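Side-chain contacts in fumarate reductase iron-sulfur subunit (Mycolicibacterium smegmatis, PDB 7D6V), which probably relays electrons from the flavoprotein subunit through three iron-sulfur clusters toward quinone, as the iron-sulfur subunit of a mycobacterial succinate dehydrogenase: residues N153-V158 with E166-P171; R93-M98 with V105-E110; F173-A178 with I217-N222. All blocks are in the same frame, centred on the assembly; numbering follows the deposited sequence.

Interaction 1 (N153-V158 with E166-P171). With F3S (Fe3-s4 cluster), chain G.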
loop_
_atom_site.group_PDB
_atom_site.type_symbol
_atom_site.label_atom_id
_atom_site.label_comp_id
_atom_site.label_asym_id
_atom_site.label_seq_id
_atom_site.Cartn_x
_atom_site.Cartn_y
_atom_site.Cartn_z
ATOM N N ASN B 153 -0.363 2.110 -15.725
ATOM C CA ASN B 153 -1.523 2.260 -16.594
ATOM C C ASN B 153 -1.526 3.607 -17.308
ATOM O O ASN B 153 -1.837 3.681 -18.500
ATOM C CB ASN B 153 -2.803 2.087 -15.780
ATOM C CG ASN B 153 -4.048 2.237 -16.619
ATOM O OD1 ASN B 153 -4.320 1.419 -17.492
ATOM N ND2 ASN B 153 -4.812 3.283 -16.356
ATOM N N VAL B 154 -1.186 4.682 -16.600
ATOM C CA VAL B 154 -1.424 6.007 -17.162
ATOM C C VAL B 154 -0.274 6.461 -18.058
ATOM O O VAL B 154 -0.464 7.331 -18.914
ATOM C CB VAL B 154 -1.689 7.018 -16.033
ATOM C CG1 VAL B 154 -0.424 7.290 -15.268
ATOM C CG2 VAL B 154 -2.290 8.306 -16.579
ATOM N N CYS B 155 0.923 5.935 -17.821
ATOM C CA CYS B 155 2.090 6.319 -18.610
ATOM C C CYS B 155 1.768 6.237 -20.093
ATOM O O CYS B 155 1.207 5.241 -20.551
ATOM C CB CYS B 155 3.283 5.421 -18.277
ATOM S SG CYS B 155 4.793 5.818 -19.191
ATOM N N HIS B 156 2.116 7.272 -20.854
ATOM C CA HIS B 156 1.815 7.235 -22.280
ATOM C C HIS B 156 2.826 6.429 -23.080
ATOM O O HIS B 156 2.539 6.074 -24.226
ATOM C CB HIS B 156 1.746 8.654 -22.843
ATOM C CG HIS B 156 3.071 9.349 -22.887
ATOM N ND1 HIS B 156 3.679 9.713 -24.069
ATOM C CD2 HIS B 156 3.909 9.734 -21.897
ATOM C CE1 HIS B 156 4.832 10.298 -23.804
ATOM N NE2 HIS B 156 4.994 10.324 -22.495
ATOM N N VAL B 157 3.999 6.144 -22.512
ATOM C CA VAL B 157 5.008 5.382 -23.240
ATOM C C VAL B 157 4.469 4.009 -23.612
ATOM O O VAL B 157 4.632 3.548 -24.747
ATOM C CB VAL B 157 6.301 5.276 -22.410
ATOM C CG1 VAL B 157 7.358 4.499 -23.171
ATOM C CG2 VAL B 157 6.811 6.653 -22.048
ATOM N N VAL B 158 3.809 3.342 -22.670
ATOM C CA VAL B 158 3.230 2.031 -22.920
ATOM C C VAL B 158 1.717 2.074 -23.091
ATOM O O VAL B 158 1.161 1.176 -23.740
ATOM C CB VAL B 158 3.611 1.032 -21.808
ATOM C CG1 VAL B 158 5.069 0.642 -21.931
ATOM C CG2 VAL B 158 3.338 1.634 -20.445
ATOM N N GLU B 166 8.122 -3.907 -24.434
ATOM C CA GLU B 166 9.318 -4.709 -24.217
ATOM C C GLU B 166 10.560 -3.869 -23.961
ATOM O O GLU B 166 11.564 -4.406 -23.486
ATOM C CB GLU B 166 9.565 -5.621 -25.417
ATOM C CG GLU B 166 9.725 -4.878 -26.725
ATOM C CD GLU B 166 10.542 -5.653 -27.735
ATOM O OE1 GLU B 166 10.318 -6.874 -27.869
ATOM O OE2 GLU B 166 11.411 -5.043 -28.393
ATOM N N ASN B 167 10.521 -2.573 -24.262
ATOM C CA ASN B 167 11.683 -1.713 -24.095
ATOM C C ASN B 167 11.618 -0.834 -22.856
ATOM O O ASN B 167 12.656 -0.322 -22.429
ATOM C CB ASN B 167 11.859 -0.817 -25.326
ATOM C CG ASN B 167 12.062 -1.609 -26.598
ATOM O OD1 ASN B 167 12.955 -2.450 -26.681
ATOM N ND2 ASN B 167 11.235 -1.339 -27.598
ATOM N N PHE B 168 10.438 -0.644 -22.274
ATOM C CA PHE B 168 10.238 0.282 -21.168
ATOM C C PHE B 168 9.678 -0.477 -19.977
ATOM O O PHE B 168 8.717 -1.239 -20.118
ATOM C CB PHE B 168 9.293 1.412 -21.584
ATOM C CG PHE B 168 9.210 2.537 -20.599
ATOM C CD1 PHE B 168 10.338 3.247 -20.246
ATOM C CD2 PHE B 168 7.996 2.903 -20.049
ATOM C CE1 PHE B 168 10.263 4.291 -19.351
ATOM C CE2 PHE B 168 7.916 3.948 -19.155
ATOM C CZ PHE B 168 9.050 4.641 -18.805
ATOM N N ALA B 169 10.278 -0.266 -18.805
ATOM C CA ALA B 169 9.840 -0.969 -17.607
ATOM C C ALA B 169 8.656 -0.286 -16.939
ATOM O O ALA B 169 7.847 -0.956 -16.289
ATOM C CB ALA B 169 10.997 -1.091 -16.616
ATOM N N GLY B 170 8.534 1.029 -17.082
ATOM C CA GLY B 170 7.457 1.761 -16.470
ATOM C C GLY B 170 7.900 2.542 -15.253
ATOM O O GLY B 170 8.981 2.322 -14.703
ATOM N N PRO B 171 7.063 3.485 -14.817
ATOM C CA PRO B 171 7.425 4.301 -13.644
ATOM C C PRO B 171 7.694 3.499 -12.384
ATOM O O PRO B 171 8.633 3.821 -11.647
ATOM C CB PRO B 171 6.203 5.216 -13.466
ATOM C CG PRO B 171 5.157 4.705 -14.412
ATOM C CD PRO B 171 5.859 3.985 -15.493
HETATM FE FE1 F3S G . 5.304 7.980 -17.023
HETATM FE FE3 F3S G . 6.021 9.785 -15.166
HETATM FE FE4 F3S G . 7.751 9.279 -17.161
HETATM S S1 F3S G . 4.104 9.701 -16.298
HETATM S S2 F3S G . 6.388 8.777 -18.894
HETATM S S3 F3S G . 7.057 7.765 -15.556
HETATM S S4 F3S G . 7.456 11.265 -16.129
#
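Val158 and Phe168 face each other with their CA atoms 7.4 Å apart, where the helical turn 156-159 runs past the irregular segment 166-171. Cys155 separates two helices: it directly follows helix 150-154 and N-caps helix 156-159, its SG accepting a weak capping bond from Val157 N. Gly170, the N-cap of helix 171-181, has backbone angles that call for glycine (phi 104°).

Phe168 is the centre of the contact. Val157 CG1 sits over one face of its ring, 4.0 Å from the centroid in a CH-pi contact, while Gly170 N lies above the other face toward the rim. Val158 CG1 comes instead to the ring edge, near the plane. Cys155 adds a sulfur-aromatic contact, SG approaching Phe168 CE2 obliquely at 3.6 Å.

Val157 serves two partners by its branching: CG1, anti to the backbone N (chi1 -179°), goes to the ring, and CG2 lies 3.8 Å from sulfide S2 of the 3Fe-4S cluster. Cys155 SG points at FE1 from 3.1 Å, longer than a usual iron-thiolate bond but consistent with a cluster ligand. Pro171 CB closes in on sulfide S3, so both segments line one side of this electron-carrying site.

Around this buried contact, Gln152 of helix 150-154 bonds Ala169 O, His174 of helix 171-181 meets the Phe168 ring, and Tyr141 of the membrane anchor subunit packs on Val157.

Interaction 2 (R93-M98 with V105-E110)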
loop_
_atom_site.group_PDB
_atom_site.type_symbol
_atom_site.label_atom_id
_atom_site.label_comp_id
_atom_site.label_asym_id
_atom_site.label_seq_id
_atom_site.Cartn_x
_atom_site.Cartn_y
_atom_site.Cartn_z
ATOM N N ARG B 93 -6.975 0.629 -19.215
ATOM C CA ARG B 93 -6.905 0.568 -20.667
ATOM C C ARG B 93 -5.504 0.303 -21.198
ATOM O O ARG B 93 -5.311 0.318 -22.413
ATOM C CB ARG B 93 -7.448 1.862 -21.276
ATOM C CG ARG B 93 -8.952 1.999 -21.188
ATOM C CD ARG B 93 -9.428 3.283 -21.832
ATOM N NE ARG B 93 -9.680 3.117 -23.258
ATOM C CZ ARG B 93 -10.001 4.109 -24.080
ATOM N NH1 ARG B 93 -10.112 5.341 -23.617
ATOM N NH2 ARG B 93 -10.215 3.868 -25.363
ATOM N N THR B 94 -4.525 0.070 -20.327
ATOM C CA THR B 94 -3.166 -0.231 -20.760
ATOM C C THR B 94 -2.874 -1.722 -20.814
ATOM O O THR B 94 -2.019 -2.151 -21.594
ATOM C CB THR B 94 -2.156 0.454 -19.829
ATOM O OG1 THR B 94 -2.469 1.845 -19.737
ATOM C CG2 THR B 94 -0.740 0.309 -20.353
ATOM N N PHE B 95 -3.577 -2.521 -20.030
ATOM C CA PHE B 95 -3.318 -3.943 -19.920
ATOM C C PHE B 95 -4.425 -4.744 -20.587
ATOM O O PHE B 95 -5.541 -4.247 -20.770
ATOM C CB PHE B 95 -3.189 -4.336 -18.443
ATOM C CG PHE B 95 -2.176 -3.520 -17.698
ATOM C CD1 PHE B 95 -0.836 -3.593 -18.026
ATOM C CD2 PHE B 95 -2.565 -2.659 -16.689
ATOM C CE1 PHE B 95 0.096 -2.836 -17.353
ATOM C CE2 PHE B 95 -1.635 -1.900 -16.012
ATOM C CZ PHE B 95 -0.304 -1.989 -16.344
ATOM N N PRO B 96 -4.142 -5.978 -21.006
ATOM C CA PRO B 96 -5.189 -6.801 -21.618
ATOM C C PRO B 96 -6.323 -7.060 -20.641
ATOM O O PRO B 96 -6.105 -7.283 -19.450
ATOM C CB PRO B 96 -4.456 -8.095 -21.989
ATOM C CG PRO B 96 -3.022 -7.736 -22.006
ATOM C CD PRO B 96 -2.845 -6.673 -20.983
ATOM N N VAL B 97 -7.541 -7.036 -21.160
ATOM C CA VAL B 97 -8.737 -7.161 -20.338
ATOM C C VAL B 97 -9.039 -8.637 -20.113
ATOM O O VAL B 97 -9.069 -9.430 -21.060
ATOM C CB VAL B 97 -9.926 -6.432 -20.988
ATOM C CG1 VAL B 97 -10.147 -6.901 -22.416
ATOM C CG2 VAL B 97 -11.183 -6.623 -20.170
ATOM N N MET B 98 -9.222 -9.016 -18.847
ATOM C CA MET B 98 -9.702 -10.359 -18.539
ATOM C C MET B 98 -11.216 -10.428 -18.670
ATOM O O MET B 98 -11.750 -11.176 -19.496
ATOM C CB MET B 98 -9.272 -10.765 -17.127
ATOM C CG MET B 98 -7.857 -11.285 -17.016
ATOM S SD MET B 98 -7.376 -11.524 -15.298
ATOM C CE MET B 98 -5.780 -12.303 -15.496
ATOM N N VAL B 105 -2.868 -7.937 -15.301
ATOM C CA VAL B 105 -1.679 -7.210 -14.831
ATOM C C VAL B 105 -0.623 -8.272 -14.544
ATOM O O VAL B 105 -0.376 -8.680 -13.408
ATOM C CB VAL B 105 -1.985 -6.318 -13.624
ATOM C CG1 VAL B 105 -2.780 -5.107 -14.060
ATOM C CG2 VAL B 105 -2.771 -7.082 -12.571
ATOM N N SER B 106 0.033 -8.717 -15.608
ATOM C CA SER B 106 1.146 -9.649 -15.509
ATOM C C SER B 106 2.404 -9.140 -16.183
ATOM O O SER B 106 3.489 -9.661 -15.899
ATOM C CB SER B 106 0.766 -11.011 -16.107
ATOM O OG SER B 106 0.819 -10.981 -17.520
ATOM N N PHE B 107 2.291 -8.153 -17.071
ATOM C CA PHE B 107 3.451 -7.431 -17.572
ATOM C C PHE B 107 4.275 -6.868 -16.421
ATOM O O PHE B 107 5.511 -6.884 -16.459
ATOM C CB PHE B 107 2.960 -6.332 -18.524
ATOM C CG PHE B 107 3.893 -5.170 -18.683
ATOM C CD1 PHE B 107 4.852 -5.168 -19.678
ATOM C CD2 PHE B 107 3.781 -4.057 -17.868
ATOM C CE1 PHE B 107 5.697 -4.095 -19.837
ATOM C CE2 PHE B 107 4.629 -2.984 -18.020
ATOM C CZ PHE B 107 5.586 -3.003 -19.006
ATOM N N ASN B 108 3.601 -6.401 -15.369
ATOM C CA ASN B 108 4.300 -5.864 -14.207
ATOM C C ASN B 108 5.073 -6.947 -13.467
ATOM O O ASN B 108 6.230 -6.744 -13.087
ATOM C CB ASN B 108 3.301 -5.185 -13.274
ATOM C CG ASN B 108 2.418 -4.194 -13.993
ATOM O OD1 ASN B 108 2.834 -3.077 -14.279
ATOM N ND2 ASN B 108 1.193 -4.599 -14.294
ATOM N N TYR B 109 4.457 -8.110 -13.253
ATOM C CA TYR B 109 5.156 -9.187 -12.565
ATOM C C TYR B 109 6.260 -9.790 -13.418
ATOM O O TYR B 109 7.209 -10.359 -12.871
ATOM C CB TYR B 109 4.157 -10.255 -12.127
ATOM C CG TYR B 109 3.223 -9.757 -11.053
ATOM C CD1 TYR B 109 3.606 -9.755 -9.721
ATOM C CD2 TYR B 109 1.969 -9.261 -11.373
ATOM C CE1 TYR B 109 2.763 -9.287 -8.738
ATOM C CE2 TYR B 109 1.120 -8.792 -10.397
ATOM C CZ TYR B 109 1.522 -8.808 -9.081
ATOM O OH TYR B 109 0.678 -8.341 -8.104
ATOM N N GLU B 110 6.162 -9.674 -14.744
ATOM C CA GLU B 110 7.266 -10.083 -15.604
ATOM C C GLU B 110 8.414 -9.086 -15.533
ATOM O O GLU B 110 9.585 -9.478 -15.552
ATOM C CB GLU B 110 6.775 -10.244 -17.040
ATOM C CG GLU B 110 6.251 -11.631 -17.349
ATOM C CD GLU B 110 5.048 -11.609 -18.267
ATOM O OE1 GLU B 110 4.187 -12.503 -18.138
ATOM O OE2 GLU B 110 4.960 -10.697 -19.118
#
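Phe95 and Val105 lie at the two ends of a short excursion of the chain, their CA atoms 6.3 Å apart, and the phenylalanine illustrates how one aromatic ring can be shared among three neighbours. From CB the side chain sets off beside its own backbone N, with CG anti to the carbonyl carbon (chi1 -54°), and this carries the ring toward segment 105-110. Phe95 CG is already 4.0 Å from Val105 CG1. The same methyl then follows one flank of the ring, closest to Phe95 CD2 at 3.6 Å and still beside CE2, approaching obliquely.

Farther out, Phe95 CE1 meets Phe107 CD2 at 3.9 Å; this carbon comes in at the edge of the Phe95 ring, near its plane, and the two side chains cross at about a right angle. At the tip, Phe95 CZ reaches the amide of the next residue, 3.6 Å from Asn108 ND2. Ring and amide planes stand 73° apart, and Asn108 OD1 is held elsewhere, by the amide of Gln152.

Gln152, on helix 150-154, also touches both phenylalanines. Phe95 thereby joins the loop leading into hairpin 97-99/102-103 to the first turn of helix 107-112 that follows it. The setting is that of the two-part iron-sulfur subunits of succinate dehydrogenases, in which a ferredoxin-like [2Fe-2S] region is coupled to a region carrying two further clusters.

Interaction 3 (F173-A178 with I217-N222). With F3S (Fe3-s4 cluster), chain G.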
loop_
_atom_site.group_PDB
_atom_site.type_symbol
_atom_site.label_atom_id
_atom_site.label_comp_id
_atom_site.label_asym_id
_atom_site.label_seq_id
_atom_site.Cartn_x
_atom_site.Cartn_y
_atom_site.Cartn_z
ATOM N N PHE B 173 8.888 0.479 -11.858
ATOM C CA PHE B 173 10.118 -0.292 -11.790
ATOM C C PHE B 173 11.364 0.559 -11.972
ATOM O O PHE B 173 12.422 0.208 -11.444
ATOM C CB PHE B 173 10.046 -1.428 -12.802
ATOM C CG PHE B 173 8.985 -2.418 -12.467
ATOM C CD1 PHE B 173 9.158 -3.296 -11.415
ATOM C CD2 PHE B 173 7.783 -2.422 -13.146
ATOM C CE1 PHE B 173 8.174 -4.185 -11.077
ATOM C CE2 PHE B 173 6.795 -3.313 -12.809
ATOM C CZ PHE B 173 6.991 -4.193 -11.772
ATOM N N HIS B 174 11.262 1.701 -12.646
ATOM C CA HIS B 174 12.352 2.665 -12.572
ATOM C C HIS B 174 12.436 3.289 -11.184
ATOM O O HIS B 174 13.538 3.568 -10.695
ATOM C CB HIS B 174 12.183 3.727 -13.653
ATOM C CG HIS B 174 12.518 3.235 -15.026
ATOM N ND1 HIS B 174 13.804 2.929 -15.413
ATOM C CD2 HIS B 174 11.730 2.969 -16.095
ATOM C CE1 HIS B 174 13.797 2.507 -16.663
ATOM N NE2 HIS B 174 12.551 2.523 -17.100
ATOM N N MET B 175 11.294 3.480 -10.522
ATOM C CA MET B 175 11.310 3.877 -9.120
ATOM C C MET B 175 11.946 2.800 -8.252
ATOM O O MET B 175 12.656 3.105 -7.290
ATOM C CB MET B 175 9.888 4.181 -8.647
ATOM C CG MET B 175 9.801 4.706 -7.229
ATOM S SD MET B 175 8.114 4.780 -6.617
ATOM C CE MET B 175 7.709 3.042 -6.545
ATOM N N ARG B 176 11.687 1.531 -8.565
ATOM C CA ARG B 176 12.325 0.433 -7.843
ATOM C C ARG B 176 13.836 0.435 -8.052
ATOM O O ARG B 176 14.604 0.184 -7.114
ATOM C CB ARG B 176 11.713 -0.895 -8.286
ATOM C CG ARG B 176 12.483 -2.120 -7.852
ATOM C CD ARG B 176 11.915 -2.706 -6.579
ATOM N NE ARG B 176 12.546 -3.978 -6.247
ATOM C CZ ARG B 176 13.281 -4.185 -5.162
ATOM N NH1 ARG B 176 13.478 -3.205 -4.296
ATOM N NH2 ARG B 176 13.816 -5.376 -4.944
ATOM N N ILE B 177 14.279 0.711 -9.280
ATOM C CA ILE B 177 15.708 0.833 -9.554
ATOM C C ILE B 177 16.312 1.973 -8.743
ATOM O O ILE B 177 17.406 1.843 -8.188
ATOM C CB ILE B 177 15.952 1.021 -11.063
ATOM C CG1 ILE B 177 15.607 -0.257 -11.824
ATOM C CG2 ILE B 177 17.395 1.411 -11.331
ATOM C CD1 ILE B 177 15.655 -0.100 -13.322
ATOM N N ALA B 178 15.611 3.106 -8.665
ATOM C CA ALA B 178 16.095 4.221 -7.852
ATOM C C ALA B 178 16.153 3.850 -6.375
ATOM O O ALA B 178 17.088 4.237 -5.663
ATOM C CB ALA B 178 15.205 5.444 -8.058
ATOM N N ILE B 217 3.644 9.474 -3.881
ATOM C CA ILE B 217 5.085 9.375 -4.072
ATOM C C ILE B 217 5.497 10.330 -5.183
ATOM O O ILE B 217 4.861 10.384 -6.242
ATOM C CB ILE B 217 5.493 7.930 -4.399
ATOM C CG1 ILE B 217 4.931 6.967 -3.353
ATOM C CG2 ILE B 217 7.005 7.809 -4.485
ATOM C CD1 ILE B 217 5.127 5.514 -3.694
ATOM N N LYS B 218 6.558 11.098 -4.940
ATOM C CA LYS B 218 7.082 12.041 -5.925
ATOM C C LYS B 218 7.928 11.270 -6.939
ATOM O O LYS B 218 9.157 11.334 -6.958
ATOM C CB LYS B 218 7.894 13.129 -5.240
ATOM C CG LYS B 218 7.113 13.973 -4.256
ATOM C CD LYS B 218 6.096 14.844 -4.954
ATOM C CE LYS B 218 5.325 15.674 -3.950
ATOM N NZ LYS B 218 6.201 16.692 -3.308
ATOM N N ILE B 219 7.231 10.526 -7.801
ATOM C CA ILE B 219 7.902 9.567 -8.676
ATOM C C ILE B 219 8.870 10.275 -9.615
ATOM O O ILE B 219 10.033 9.878 -9.748
ATOM C CB ILE B 219 6.867 8.736 -9.454
ATOM C CG1 ILE B 219 5.864 8.097 -8.493
ATOM C CG2 ILE B 219 7.558 7.685 -10.301
ATOM C CD1 ILE B 219 4.705 7.427 -9.175
ATOM N N THR B 220 8.410 11.332 -10.278
ATOM C CA THR B 220 9.250 11.997 -11.267
ATOM C C THR B 220 10.371 12.789 -10.606
ATOM O O THR B 220 11.532 12.700 -11.018
ATOM C CB THR B 220 8.399 12.904 -12.152
ATOM O OG1 THR B 220 7.242 12.185 -12.591
ATOM C CG2 THR B 220 9.185 13.354 -13.364
ATOM N N ASP B 221 10.046 13.562 -9.570
ATOM C CA ASP B 221 11.023 14.482 -8.998
ATOM C C ASP B 221 12.051 13.772 -8.125
ATOM O O ASP B 221 13.218 14.176 -8.092
ATOM C CB ASP B 221 10.312 15.570 -8.196
ATOM C CG ASP B 221 9.823 16.710 -9.064
ATOM O OD1 ASP B 221 9.963 16.626 -10.301
ATOM O OD2 ASP B 221 9.298 17.697 -8.509
ATOM N N ASN B 222 11.649 12.724 -7.409
ATOM C CA ASN B 222 12.540 12.074 -6.460
ATOM C C ASN B 222 13.197 10.814 -7.001
ATOM O O ASN B 222 14.217 10.387 -6.450
ATOM C CB ASN B 222 11.780 11.725 -5.174
ATOM C CG ASN B 222 11.584 12.921 -4.271
ATOM O OD1 ASN B 222 12.054 14.017 -4.563
ATOM N ND2 ASN B 222 10.882 12.719 -3.169
HETATM FE FE1 F3S G . 5.304 7.980 -17.023
HETATM FE FE3 F3S G . 6.021 9.785 -15.166
HETATM FE FE4 F3S G . 7.751 9.279 -17.161
HETATM S S1 F3S G . 4.104 9.701 -16.298
HETATM S S2 F3S G . 6.388 8.777 -18.894
HETATM S S3 F3S G . 7.057 7.765 -15.556
HETATM S S4 F3S G . 7.456 11.265 -16.129
#
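Asp221 OD1 has two partners on the helix whose first turn sets Ile219 against Met175: Lys207 makes a salt bridge to it, and His207 of the membrane anchor subunit adds a weak hydrogen bond. One residue earlier, Thr220 OG1 is hydrogen-bonded to the hydroxyl of Thr210 and lies 3.7 Å from sulfide S4 of the 3Fe-4S cluster. Polar groups thus fix the turn on the flank away from the contact, while the contact itself is wholly apolar.

Its centre is Met175. The chain leaves the helix extended, CG anti to the backbone N (chi1 -176°) and chi2 also near 180°, which brings SD up against both isoleucines of the other segment. The bend comes at the last torsion (chi3 67°), turning the methyl CE away from them, so the sulfur does the touching. SD meets Ile217 CG2 at 3.9 Å, the two side chains crossing at about a right angle. Ile219 CG1 is a looser neighbour, 4.4 Å from Met175 SD, and its side chain also comes within about 4 Å of the 4Fe-4S cluster.

A tight turn joins the two isoleucines that face the sulfur. Lys218 is the centre of an inverse gamma turn, with a weak bond from Ile219 N to Ile217 O, and it is also the N-cap of the helix, its carbonyl O receiving Asn222 N.

Helix 171-181 here lies against the start of helix 219-235, Ala178 packing on Ala223 and Met227 farther along. Phe142 of helix 133-142 touches both Met175 and Ile217, so that helix 133-142 packs against both helix 171-181 and the loop leading into helix 219-235.

All three contacts are buried and make no hydrogen bonds between their segments, but they differ in what they surround. Interactions 1 and 3 both border the 3Fe-4S cluster: interaction 1 through a cysteine, a valine and a proline on one side, interaction 3 through a threonine, while the sulfur-isoleucine packing of interaction 3 lies nearer the 4Fe-4S cluster. Helix 171-181 ties them, since 166-171 leads straight into it. Interaction 2 touches no cluster and relies on aromatic and amide groups. It abuts interaction 1, where Asn153 OD1 probably bonds Thr94 OG1, and reaches interaction 3 where Phe173 packs on Asn108. The membrane anchor subunit borders all three.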